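PDB 4MBO: serine-rich Repeat Adhesion Glycoprotein (Srr1) from Streptococcus agalactiae, which binds fibrinogen as a serine-rich repeat adhesin of the bacterial surface, and in this fragment pairs an Ig-like domain with a second beta domain. Local coordinates for residues A[20-24]-A[141-145]; A[58-64]-A[100-106]; A[65-71]-A[95-100]; A[126-130]-A[176-180]. All coordinates share one frame; numbering follows the deposited sequence.

Contact 1 of 4, residues A[20-24]-A[141-145]; sequences VNIAL and FTATL
Val20 CG1 and Ile22 CG1 are both trans to their own backbone nitrogens (chi1 177° and -173°), and this torsion carries one branch of each across to strand 141-145. Ile22 continues nearly straight through chi2, placing CD1 in a shallow seat made by Ala143 and Leu145: it lies 3.8 Å from Ala143 CB and 4.1 Å from Leu145 CB. Beside it, Val20 CG1 comes obliquely against the branch point of Leu145, 3.9 Å from its CG, and also rests on the carbonyl oxygen of that residue. At the other end Leu24 reaches over with CD1 alone. This methyl settles on the backbone, 3.5 Å from Phe141 O, and then touches Thr142 CA, so it covers peptide atoms more than side chain; Ala143 CB is a looser neighbour at 4.3 Å. No hydrogen bond joins the two segments. Their axes run almost antiparallel, at 167°, but stay 7.4 Å apart, as strands of two facing sheets do, with side chains between them. Strand 20-25 is an edge strand that pairs with strand 43-51, whose Leu45 touches Ile22 and Leu24 and whose Phe49 touches Val20. Strand 139-145 lies in the facing sheet between strands 148-157 and 59-64, and Phe60 and Val62 of the latter pack on Leu145 to continue the apolar layer of the sandwich.

Contact 2 of 4, residues A[58-64]-A[100-106]; sequences DVFTVKL and HNITYTW
Phe60 and Tyr104, a hydrogen-bonded pair of two antiparallel strands, turn their rings to the same face of the sheet with planes only 12° apart, yet the rings are slid so far that they barely overlap. What lies over the face of Phe60 is Tyr104 CB, 3.7 Å from the ring centroid, in a CH-pi contact. Phe60 reaches this place because its CG stands between the backbone N and the carbonyl carbon (chi1 71°). Its other neighbour, Trp106, crosses it at about a right angle as a side chain, while the ring planes meet obliquely at 42°; Phe60 CD2 approaches Trp106 CZ2 to 3.6 Å. Trp106 NE1 is buried in this aromatic cluster without a polar partner. Further along the same face Val62 CG2 meets the edge of the Tyr104 ring, and Leu64 CD1 touches Ile102 CD1.

The opposite face is more polar. Thr61 CG2 packs on Asn101 CB at 3.6 Å, and Lys63 lies alongside Asn101, pointing the same way. One water joins Thr61 OG1 to Thr103 OG1, and Asp12 also bonds to Thr61 OG1; another water joins Leu64 O to Asn101 OD1 and is itself bound to a calcium ion. Regular backbone bonds zip the strands together, among them Ile102 N to Val62 O at 2.8 Å.

Strand 59-64 is flanked by 139-145 and strand 101-106 by 89-95, while the aromatic face packs on strands 43-51 and 116-126 of the facing sheet.

Contact 3 of 4, residues A[65-71]-A[95-100]; sequences SDNLDTQ and YSPLTH. With CA (calcium ion), chain B.
His100 forms the tight part of the contact, its ring laid against the turn 65-68. Asp66 CA sits almost squarely over one face, 3.9 Å from the ring centroid and 9° off the normal, in a CH-pi contact. At the ring edge ND1 donates to Leu68 O at 3.0 Å; the bond is nearly straight (172°) and lies in the histidine plane, although it meets the oxygen from above its carbonyl plane. Edge bond and covered face together would hold the rotation of the ring. Tyr95 closes the other end: Thr70 OG1 presses on Tyr95 CB at 3.2 Å, and Asp69 CB touches Tyr95 OH at 3.3 Å. Thr70 N stands over the centre of the Tyr95 ring.

The outer side is looser and wet. Exposed Asp66 does not touch the calcium ion there; its OD1 accepts from a calcium-bound water at 2.7 Å. Thr99 O binds the calcium directly at 2.3 Å; waters make up most of the rest of the modelled shell, one of them doubtfully close.

Several classical turns shape the two loops. Asp69 OD1 accepts from Gln71 N in an Asx turn at the far, Tyr95 end. Ser96 OG accepts from Thr99 N in an ST motif, shaping the loop that presents Thr99 O to the calcium, and the type I beta turn from Ser65 to Leu68 reaches this water-rich metal site of the Ig-like domain through Asp66 and water.

Contact 4 of 4, residues A[126-130]-A[176-180]; sequences PDQRI and RIMKL
Gln128 reaches from its loop to strand 176-180 and is gripped at both atoms of its amide. The bond to CB leaves toward the strand, and CG takes the position between backbone N and carbonyl carbon (chi1 67°); from there the chain runs straight through chi2 to CD. CD lies 3.7 Å from Arg176 NH2 and opens into two polar tips. OE1 accepts from Arg176 NH2 at 2.9 Å, a nearly linear bond (176°) within the guanidinium plane but well above the carbonyl plane of the glutamine, with the two flat groups turned 60° apart. A water also donates to OE1 and accepts from Arg176 NH1, bridging the same pair. NE2 donates to Met178 O at 2.9 Å, lying in both its own amide plane and the carbonyl plane of Met178, and has a second partner in Asp245.

Beside this amide, Arg129 NH2 and Lys179 NZ come within 3.4 Å. Both are donors of like charge, and acids lie close by: Asp127 OD1 takes Arg129 NE in a salt bridge at 2.9 Å and Arg129 N in an Asx turn, Asp69 pairs with Arg129 NH1, and Asp245 with Lys179 NZ. Arg176 NE is held likewise by Asp38.

The join between the Ig-like domain and the following adhesin domain is thus strongly polar: a neutral amide links arginine to strand backbone, and nearby carboxylates probably offset the crowded positive charge.

Contacts 1, 2 and 3 lie in the Ig-like part of the chain, their centres 11 to 14 Å apart, while contact 4 lies near the chain's centre, about 13 Å from contact 3 and 23 Å from the other two. Contact 1 spans the facing sheets; contact 2 pairs strands within one of them, where 59-64 neighbours 139-145. Along the chain, contact 1 encloses contact 2, which encloses contact 3 and shares His100 with it. Segment 126-130 comes after these inner contacts but before 141-145, so contacts 1 and 4 interleave. Contacts 3 and 4 also meet through the backbone of Asn67 and Asp127, so the inner loops of the Ig-like part abut its junction with the next domain.

Contact 1 of 4, residues A[20-24]-A[141-145]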
# COMPACT_ATOMS: atom_id res chain seq x y z
N VAL A 20 -28.14 -5.69 14.32
CA VAL A 20 -26.80 -5.46 13.84
C VAL A 20 -25.94 -6.73 13.78
O VAL A 20 -25.91 -7.55 14.72
CB VAL A 20 -26.06 -4.44 14.75
CG1 VAL A 20 -24.64 -4.26 14.30
CG2 VAL A 20 -26.80 -3.11 14.81
N ASN A 21 -25.28 -6.91 12.63
CA ASN A 21 -24.38 -8.00 12.35
C ASN A 21 -23.09 -7.37 11.80
O ASN A 21 -23.17 -6.33 11.12
CB ASN A 21 -24.98 -8.94 11.28
CG ASN A 21 -26.19 -9.72 11.79
OD1 ASN A 21 -26.05 -10.63 12.59
ND2 ASN A 21 -27.36 -9.41 11.27
N ILE A 22 -21.92 -7.94 12.12
CA ILE A 22 -20.67 -7.48 11.54
C ILE A 22 -19.71 -8.66 11.55
O ILE A 22 -19.71 -9.46 12.49
CB ILE A 22 -20.10 -6.24 12.29
CG1 ILE A 22 -18.89 -5.69 11.53
CG2 ILE A 22 -19.75 -6.56 13.75
CD1 ILE A 22 -18.50 -4.30 11.97
N ALA A 23 -18.89 -8.77 10.51
CA ALA A 23 -17.95 -9.85 10.39
C ALA A 23 -16.76 -9.48 9.54
O ALA A 23 -16.84 -8.59 8.67
CB ALA A 23 -18.62 -11.07 9.79
N LEU A 24 -15.63 -10.11 9.90
CA LEU A 24 -14.38 -10.03 9.13
C LEU A 24 -14.09 -11.44 8.62
O LEU A 24 -14.08 -12.41 9.39
CB LEU A 24 -13.22 -9.48 9.98
CG LEU A 24 -13.29 -8.00 10.27
CD1 LEU A 24 -12.36 -7.65 11.41
CD2 LEU A 24 -12.99 -7.14 9.04
N PHE A 141 -7.12 -8.03 14.01
CA PHE A 141 -7.91 -7.05 13.25
C PHE A 141 -9.33 -7.09 13.75
O PHE A 141 -9.89 -8.14 13.89
CB PHE A 141 -7.86 -7.34 11.76
CG PHE A 141 -6.47 -7.41 11.22
CD1 PHE A 141 -5.76 -6.26 10.93
CD2 PHE A 141 -5.86 -8.64 11.01
CE1 PHE A 141 -4.49 -6.31 10.47
CE2 PHE A 141 -4.56 -8.70 10.54
CZ PHE A 141 -3.88 -7.53 10.25
N THR A 142 -9.89 -5.92 14.04
CA THR A 142 -11.27 -5.83 14.55
C THR A 142 -12.07 -4.71 13.90
O THR A 142 -11.54 -3.76 13.35
CB THR A 142 -11.33 -5.64 16.10
OG1 THR A 142 -10.76 -4.37 16.52
CG2 THR A 142 -10.60 -6.80 16.82
N ALA A 143 -13.39 -4.84 14.00
CA ALA A 143 -14.32 -3.85 13.53
C ALA A 143 -15.51 -3.87 14.45
O ALA A 143 -15.98 -4.93 14.84
CB ALA A 143 -14.75 -4.12 12.10
N THR A 144 -16.05 -2.69 14.74
CA THR A 144 -17.18 -2.52 15.64
C THR A 144 -18.29 -1.69 15.03
O THR A 144 -18.04 -0.69 14.39
CB THR A 144 -16.72 -1.80 16.93
OG1 THR A 144 -15.77 -2.62 17.63
CG2 THR A 144 -17.86 -1.51 17.87
N LEU A 145 -19.54 -2.12 15.24
CA LEU A 145 -20.69 -1.34 14.84
C LEU A 145 -21.64 -1.41 16.05
O LEU A 145 -22.19 -2.44 16.35
CB LEU A 145 -21.34 -1.88 13.55
CG LEU A 145 -22.61 -1.12 13.13
CD1 LEU A 145 -22.44 0.38 12.99
CD2 LEU A 145 -23.07 -1.69 11.80

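Contact 2 of 4, residues A[58-64]-A[100-106]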
# COMPACT_ATOMS: atom_id res chain seq x y z
N ASP A 58 -28.00 12.67 9.71
CA ASP A 58 -27.62 11.81 10.83
C ASP A 58 -26.54 10.88 10.34
O ASP A 58 -26.43 10.62 9.12
CB ASP A 58 -28.76 10.94 11.35
CG ASP A 58 -29.80 11.70 12.05
OD1 ASP A 58 -29.58 12.89 12.43
OD2 ASP A 58 -30.88 11.08 12.23
N VAL A 59 -25.77 10.34 11.27
CA VAL A 59 -24.65 9.48 10.91
C VAL A 59 -24.64 8.19 11.69
O VAL A 59 -25.31 8.07 12.72
CB VAL A 59 -23.29 10.19 11.14
CG1 VAL A 59 -23.17 11.46 10.30
CG2 VAL A 59 -23.07 10.50 12.60
N PHE A 60 -23.89 7.21 11.18
CA PHE A 60 -23.55 6.02 11.97
C PHE A 60 -22.11 5.72 11.63
O PHE A 60 -21.60 6.16 10.59
CB PHE A 60 -24.50 4.82 11.79
CG PHE A 60 -24.41 4.14 10.47
CD1 PHE A 60 -23.52 3.08 10.27
CD2 PHE A 60 -25.21 4.55 9.42
CE1 PHE A 60 -23.45 2.44 9.05
CE2 PHE A 60 -25.13 3.91 8.19
CZ PHE A 60 -24.23 2.86 8.00
N THR A 61 -21.42 5.01 12.54
CA THR A 61 -20.00 4.82 12.41
C THR A 61 -19.60 3.37 12.55
O THR A 61 -19.95 2.72 13.54
CB THR A 61 -19.29 5.66 13.51
OG1 THR A 61 -19.77 7.02 13.45
CG2 THR A 61 -17.79 5.67 13.35
N VAL A 62 -18.83 2.88 11.57
CA VAL A 62 -18.19 1.56 11.66
C VAL A 62 -16.74 1.81 12.07
O VAL A 62 -16.00 2.49 11.37
CB VAL A 62 -18.28 0.79 10.35
CG1 VAL A 62 -17.52 -0.52 10.43
CG2 VAL A 62 -19.72 0.57 9.97
N LYS A 63 -16.35 1.29 13.22
CA LYS A 63 -15.00 1.52 13.75
C LYS A 63 -14.07 0.39 13.39
O LYS A 63 -14.40 -0.76 13.60
CB LYS A 63 -15.09 1.69 15.25
CG LYS A 63 -16.08 2.76 15.70
CD LYS A 63 -16.16 2.71 17.22
CE LYS A 63 -17.20 3.62 17.79
NZ LYS A 63 -17.05 3.52 19.27
N LEU A 64 -12.89 0.72 12.85
CA LEU A 64 -11.89 -0.30 12.57
C LEU A 64 -10.71 -0.11 13.55
O LEU A 64 -10.47 0.96 14.09
CB LEU A 64 -11.35 -0.18 11.14
CG LEU A 64 -12.38 -0.09 10.01
CD1 LEU A 64 -11.65 0.08 8.69
CD2 LEU A 64 -13.28 -1.30 10.03
N HIS A 100 -9.58 5.86 11.89
CA HIS A 100 -9.79 4.51 11.33
C HIS A 100 -11.28 4.15 11.38
O HIS A 100 -11.63 2.99 11.37
CB HIS A 100 -8.90 3.45 11.98
CG HIS A 100 -7.47 3.60 11.60
ND1 HIS A 100 -6.83 2.76 10.71
CD2 HIS A 100 -6.54 4.49 12.01
CE1 HIS A 100 -5.60 3.18 10.53
NE2 HIS A 100 -5.39 4.23 11.30
N ASN A 101 -12.13 5.15 11.36
CA ASN A 101 -13.58 4.90 11.32
C ASN A 101 -14.16 5.20 9.96
O ASN A 101 -13.67 6.09 9.22
CB ASN A 101 -14.35 5.77 12.30
CG ASN A 101 -14.04 5.45 13.74
OD1 ASN A 101 -13.51 4.41 14.04
ND2 ASN A 101 -14.36 6.38 14.62
N ILE A 102 -15.20 4.45 9.60
CA ILE A 102 -15.97 4.71 8.41
C ILE A 102 -17.28 5.38 8.87
O ILE A 102 -18.06 4.80 9.63
CB ILE A 102 -16.31 3.45 7.63
CG1 ILE A 102 -15.06 2.57 7.41
CG2 ILE A 102 -16.97 3.85 6.32
CD1 ILE A 102 -15.36 1.17 7.00
N THR A 103 -17.51 6.60 8.44
CA THR A 103 -18.67 7.36 8.82
C THR A 103 -19.61 7.45 7.64
O THR A 103 -19.23 7.89 6.54
CB THR A 103 -18.31 8.79 9.24
OG1 THR A 103 -17.42 8.75 10.35
CG2 THR A 103 -19.54 9.62 9.65
N TYR A 104 -20.84 7.01 7.87
CA TYR A 104 -21.92 7.07 6.89
C TYR A 104 -22.92 8.13 7.29
O TYR A 104 -23.30 8.25 8.45
CB TYR A 104 -22.63 5.73 6.79
CG TYR A 104 -21.83 4.66 6.10
CD1 TYR A 104 -21.89 4.49 4.72
CD2 TYR A 104 -21.07 3.77 6.83
CE1 TYR A 104 -21.14 3.48 4.11
CE2 TYR A 104 -20.34 2.78 6.24
CZ TYR A 104 -20.39 2.62 4.89
OH TYR A 104 -19.63 1.61 4.35
N THR A 105 -23.37 8.91 6.30
CA THR A 105 -24.33 9.98 6.51
C THR A 105 -25.60 9.71 5.71
O THR A 105 -25.54 9.53 4.48
CB THR A 105 -23.73 11.32 6.08
OG1 THR A 105 -22.49 11.53 6.78
CG2 THR A 105 -24.70 12.48 6.38
N TRP A 106 -26.74 9.67 6.40
CA TRP A 106 -28.02 9.40 5.77
C TRP A 106 -28.45 10.54 4.83
O TRP A 106 -28.31 11.73 5.15
CB TRP A 106 -29.11 9.18 6.81
CG TRP A 106 -28.85 8.01 7.70
CD1 TRP A 106 -28.45 8.05 8.99
CD2 TRP A 106 -28.96 6.62 7.34
NE1 TRP A 106 -28.28 6.77 9.46
CE2 TRP A 106 -28.66 5.88 8.48
CE3 TRP A 106 -29.33 5.94 6.17
CZ2 TRP A 106 -28.68 4.46 8.49
CZ3 TRP A 106 -29.35 4.54 6.16
CH2 TRP A 106 -29.01 3.82 7.32
O HOH W 1 -18.21 9.32 12.92
O HOH W 2 -11.71 3.09 15.38

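Contact 3 of 4, residues A[65-71]-A[95-100]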
# COMPACT_ATOMS: atom_id res chain seq x y z
N SER A 65 -10.00 -1.20 13.81
CA SER A 65 -8.79 -1.13 14.60
C SER A 65 -7.75 -0.29 13.87
O SER A 65 -7.86 -0.06 12.66
CB SER A 65 -8.30 -2.55 14.90
OG SER A 65 -8.18 -3.39 13.74
N ASP A 66 -6.77 0.21 14.61
CA ASP A 66 -5.75 1.08 14.05
C ASP A 66 -4.92 0.46 12.96
O ASP A 66 -4.24 1.17 12.24
CB ASP A 66 -4.74 1.50 15.13
CG ASP A 66 -5.25 2.51 16.07
OD1 ASP A 66 -6.42 2.88 16.06
OD2 ASP A 66 -4.39 2.96 16.89
N ASN A 67 -4.93 -0.86 12.86
CA ASN A 67 -4.12 -1.51 11.87
C ASN A 67 -4.90 -1.96 10.66
O ASN A 67 -4.42 -2.81 9.92
CB ASN A 67 -3.41 -2.71 12.49
CG ASN A 67 -4.38 -3.73 13.07
OD1 ASN A 67 -5.60 -3.59 12.93
ND2 ASN A 67 -3.84 -4.77 13.69
N LEU A 68 -6.08 -1.39 10.43
CA LEU A 68 -6.95 -1.80 9.34
C LEU A 68 -7.46 -0.57 8.60
O LEU A 68 -7.86 0.40 9.25
CB LEU A 68 -8.10 -2.59 9.97
CG LEU A 68 -9.01 -3.45 9.12
CD1 LEU A 68 -8.25 -4.58 8.48
CD2 LEU A 68 -10.15 -4.00 9.98
N ASP A 69 -7.42 -0.58 7.25
CA ASP A 69 -7.89 0.54 6.42
C ASP A 69 -8.74 0.01 5.27
O ASP A 69 -8.85 -1.19 5.07
CB ASP A 69 -6.75 1.45 5.96
CG ASP A 69 -5.83 0.82 4.95
OD1 ASP A 69 -6.33 0.27 3.97
OD2 ASP A 69 -4.57 0.96 5.11
N THR A 70 -9.42 0.92 4.58
CA THR A 70 -10.27 0.62 3.44
C THR A 70 -9.60 0.86 2.09
O THR A 70 -10.25 0.86 1.04
CB THR A 70 -11.51 1.54 3.48
OG1 THR A 70 -11.07 2.91 3.47
CG2 THR A 70 -12.33 1.25 4.72
N GLN A 71 -8.28 1.05 2.15
CA GLN A 71 -7.49 1.51 0.99
C GLN A 71 -6.47 0.58 0.31
O GLN A 71 -6.36 0.57 -0.93
CB GLN A 71 -6.73 2.76 1.43
CG GLN A 71 -7.64 3.93 1.77
CD GLN A 71 -6.86 5.10 2.28
OE1 GLN A 71 -5.92 4.93 3.05
NE2 GLN A 71 -7.28 6.32 1.90
N TYR A 95 -13.98 7.01 4.85
CA TYR A 95 -13.01 6.50 5.78
C TYR A 95 -12.12 7.64 6.21
O TYR A 95 -11.79 8.54 5.40
CB TYR A 95 -12.15 5.42 5.11
CG TYR A 95 -10.95 5.01 5.90
CD1 TYR A 95 -11.06 4.17 6.98
CD2 TYR A 95 -9.68 5.46 5.54
CE1 TYR A 95 -9.94 3.80 7.72
CE2 TYR A 95 -8.57 5.08 6.25
CZ TYR A 95 -8.70 4.24 7.34
OH TYR A 95 -7.61 3.84 8.10
N SER A 96 -11.76 7.63 7.49
CA SER A 96 -10.85 8.59 8.08
C SER A 96 -9.56 7.97 8.52
O SER A 96 -9.56 7.11 9.39
CB SER A 96 -11.48 9.18 9.35
OG SER A 96 -10.52 10.02 10.01
N PRO A 97 -8.44 8.44 7.96
CA PRO A 97 -7.14 7.99 8.40
C PRO A 97 -6.83 8.38 9.85
O PRO A 97 -6.04 7.75 10.52
CB PRO A 97 -6.18 8.72 7.45
CG PRO A 97 -6.99 9.04 6.22
CD PRO A 97 -8.40 9.23 6.71
N LEU A 98 -7.47 9.44 10.33
CA LEU A 98 -7.28 9.90 11.67
C LEU A 98 -7.83 8.94 12.70
O LEU A 98 -7.13 8.61 13.64
CB LEU A 98 -7.95 11.27 11.84
CG LEU A 98 -7.86 11.88 13.21
CD1 LEU A 98 -6.41 12.23 13.52
CD2 LEU A 98 -8.76 13.11 13.27
N THR A 99 -9.07 8.48 12.52
CA THR A 99 -9.72 7.66 13.51
C THR A 99 -9.83 6.17 13.15
O THR A 99 -10.13 5.35 14.01
CB THR A 99 -11.20 8.11 13.64
OG1 THR A 99 -11.83 8.02 12.36
CG2 THR A 99 -11.31 9.53 14.14
N HIS A 100 -9.58 5.86 11.89
CA HIS A 100 -9.79 4.51 11.33
C HIS A 100 -11.28 4.15 11.38
O HIS A 100 -11.63 2.99 11.37
CB HIS A 100 -8.90 3.45 11.98
CG HIS A 100 -7.47 3.60 11.60
ND1 HIS A 100 -6.83 2.76 10.71
CD2 HIS A 100 -6.54 4.49 12.01
CE1 HIS A 100 -5.60 3.18 10.53
NE2 HIS A 100 -5.39 4.23 11.30
CA CA B . -10.00 4.63 16.21
O HOH W 3 -8.21 5.10 16.26
O HOH W 4 -9.04 2.55 15.82
O HOH W 5 -9.75 6.94 16.83
O HOH W 2 -11.71 3.09 15.38
O HOH W 6 -10.06 4.19 18.45

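Contact 4 of 4, residues A[126-130]-A[176-180]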
# COMPACT_ATOMS: atom_id res chain seq x y z
N PRO A 126 -4.95 -4.90 6.06
CA PRO A 126 -3.98 -4.55 7.09
C PRO A 126 -3.27 -3.28 6.59
O PRO A 126 -2.80 -3.24 5.43
CB PRO A 126 -3.02 -5.76 7.09
CG PRO A 126 -3.88 -6.89 6.61
CD PRO A 126 -4.72 -6.25 5.54
N ASP A 127 -3.22 -2.24 7.41
CA ASP A 127 -2.72 -0.94 6.98
C ASP A 127 -1.23 -1.01 6.79
O ASP A 127 -0.48 -1.25 7.75
CB ASP A 127 -3.16 0.14 7.98
CG ASP A 127 -2.77 1.53 7.59
OD1 ASP A 127 -1.82 1.75 6.80
OD2 ASP A 127 -3.43 2.47 8.10
N GLN A 128 -0.79 -0.77 5.56
CA GLN A 128 0.63 -0.91 5.20
C GLN A 128 1.55 0.09 5.86
O GLN A 128 2.79 -0.09 5.83
CB GLN A 128 0.82 -0.90 3.66
CG GLN A 128 0.49 0.43 2.97
CD GLN A 128 0.80 0.39 1.50
OE1 GLN A 128 0.83 -0.69 0.87
NE2 GLN A 128 1.01 1.56 0.91
N ARG A 129 0.97 1.16 6.42
CA ARG A 129 1.76 2.16 7.13
C ARG A 129 1.97 1.78 8.59
O ARG A 129 2.87 2.31 9.23
CB ARG A 129 1.02 3.50 7.05
CG ARG A 129 1.02 4.09 5.64
CD ARG A 129 -0.19 4.96 5.34
NE ARG A 129 -1.39 4.12 5.18
CZ ARG A 129 -2.40 4.38 4.34
NH1 ARG A 129 -3.42 3.52 4.24
NH2 ARG A 129 -2.38 5.47 3.60
N ILE A 130 1.13 0.89 9.10
CA ILE A 130 1.13 0.44 10.51
C ILE A 130 1.80 -0.92 10.62
O ILE A 130 2.76 -1.07 11.38
CB ILE A 130 -0.29 0.40 11.05
CG1 ILE A 130 -0.94 1.80 10.93
CG2 ILE A 130 -0.31 -0.08 12.50
CD1 ILE A 130 -0.23 2.86 11.71
N ARG A 176 8.54 -1.93 -5.24
CA ARG A 176 7.10 -2.07 -4.99
C ARG A 176 6.31 -0.88 -5.50
O ARG A 176 6.73 0.25 -5.35
CB ARG A 176 6.92 -2.21 -3.47
CG ARG A 176 5.56 -2.62 -2.99
CD ARG A 176 5.58 -2.88 -1.48
NE ARG A 176 4.35 -3.55 -1.16
CZ ARG A 176 3.28 -2.99 -0.64
NH1 ARG A 176 2.19 -3.73 -0.52
NH2 ARG A 176 3.25 -1.71 -0.29
N ILE A 177 5.14 -1.13 -6.10
CA ILE A 177 4.22 -0.09 -6.39
C ILE A 177 3.45 0.03 -5.08
O ILE A 177 2.73 -0.91 -4.66
CB ILE A 177 3.28 -0.46 -7.54
CG1 ILE A 177 4.10 -0.59 -8.82
CG2 ILE A 177 2.20 0.58 -7.65
CD1 ILE A 177 3.34 -1.03 -10.05
N MET A 178 3.68 1.12 -4.36
CA MET A 178 3.10 1.23 -3.03
C MET A 178 2.04 2.30 -2.86
O MET A 178 1.53 2.50 -1.76
CB MET A 178 4.21 1.36 -1.98
CG MET A 178 5.28 2.37 -2.30
SD MET A 178 4.66 4.02 -2.51
CE MET A 178 4.08 4.37 -0.80
N LYS A 179 1.68 2.97 -3.95
CA LYS A 179 0.64 4.00 -3.89
C LYS A 179 0.05 4.24 -5.25
O LYS A 179 0.79 4.33 -6.25
CB LYS A 179 1.20 5.33 -3.38
CG LYS A 179 0.15 6.33 -2.89
CD LYS A 179 -0.61 5.88 -1.65
CE LYS A 179 0.32 5.49 -0.50
NZ LYS A 179 -0.40 5.36 0.80
N LEU A 180 -1.26 4.33 -5.29
CA LEU A 180 -2.01 4.75 -6.47
C LEU A 180 -2.84 5.95 -6.05
O LEU A 180 -3.72 5.82 -5.22
CB LEU A 180 -2.89 3.63 -6.99
CG LEU A 180 -2.22 2.35 -7.49
CD1 LEU A 180 -3.29 1.31 -7.85
CD2 LEU A 180 -1.26 2.61 -8.66
O HOH W 7 -0.56 -2.96 0.75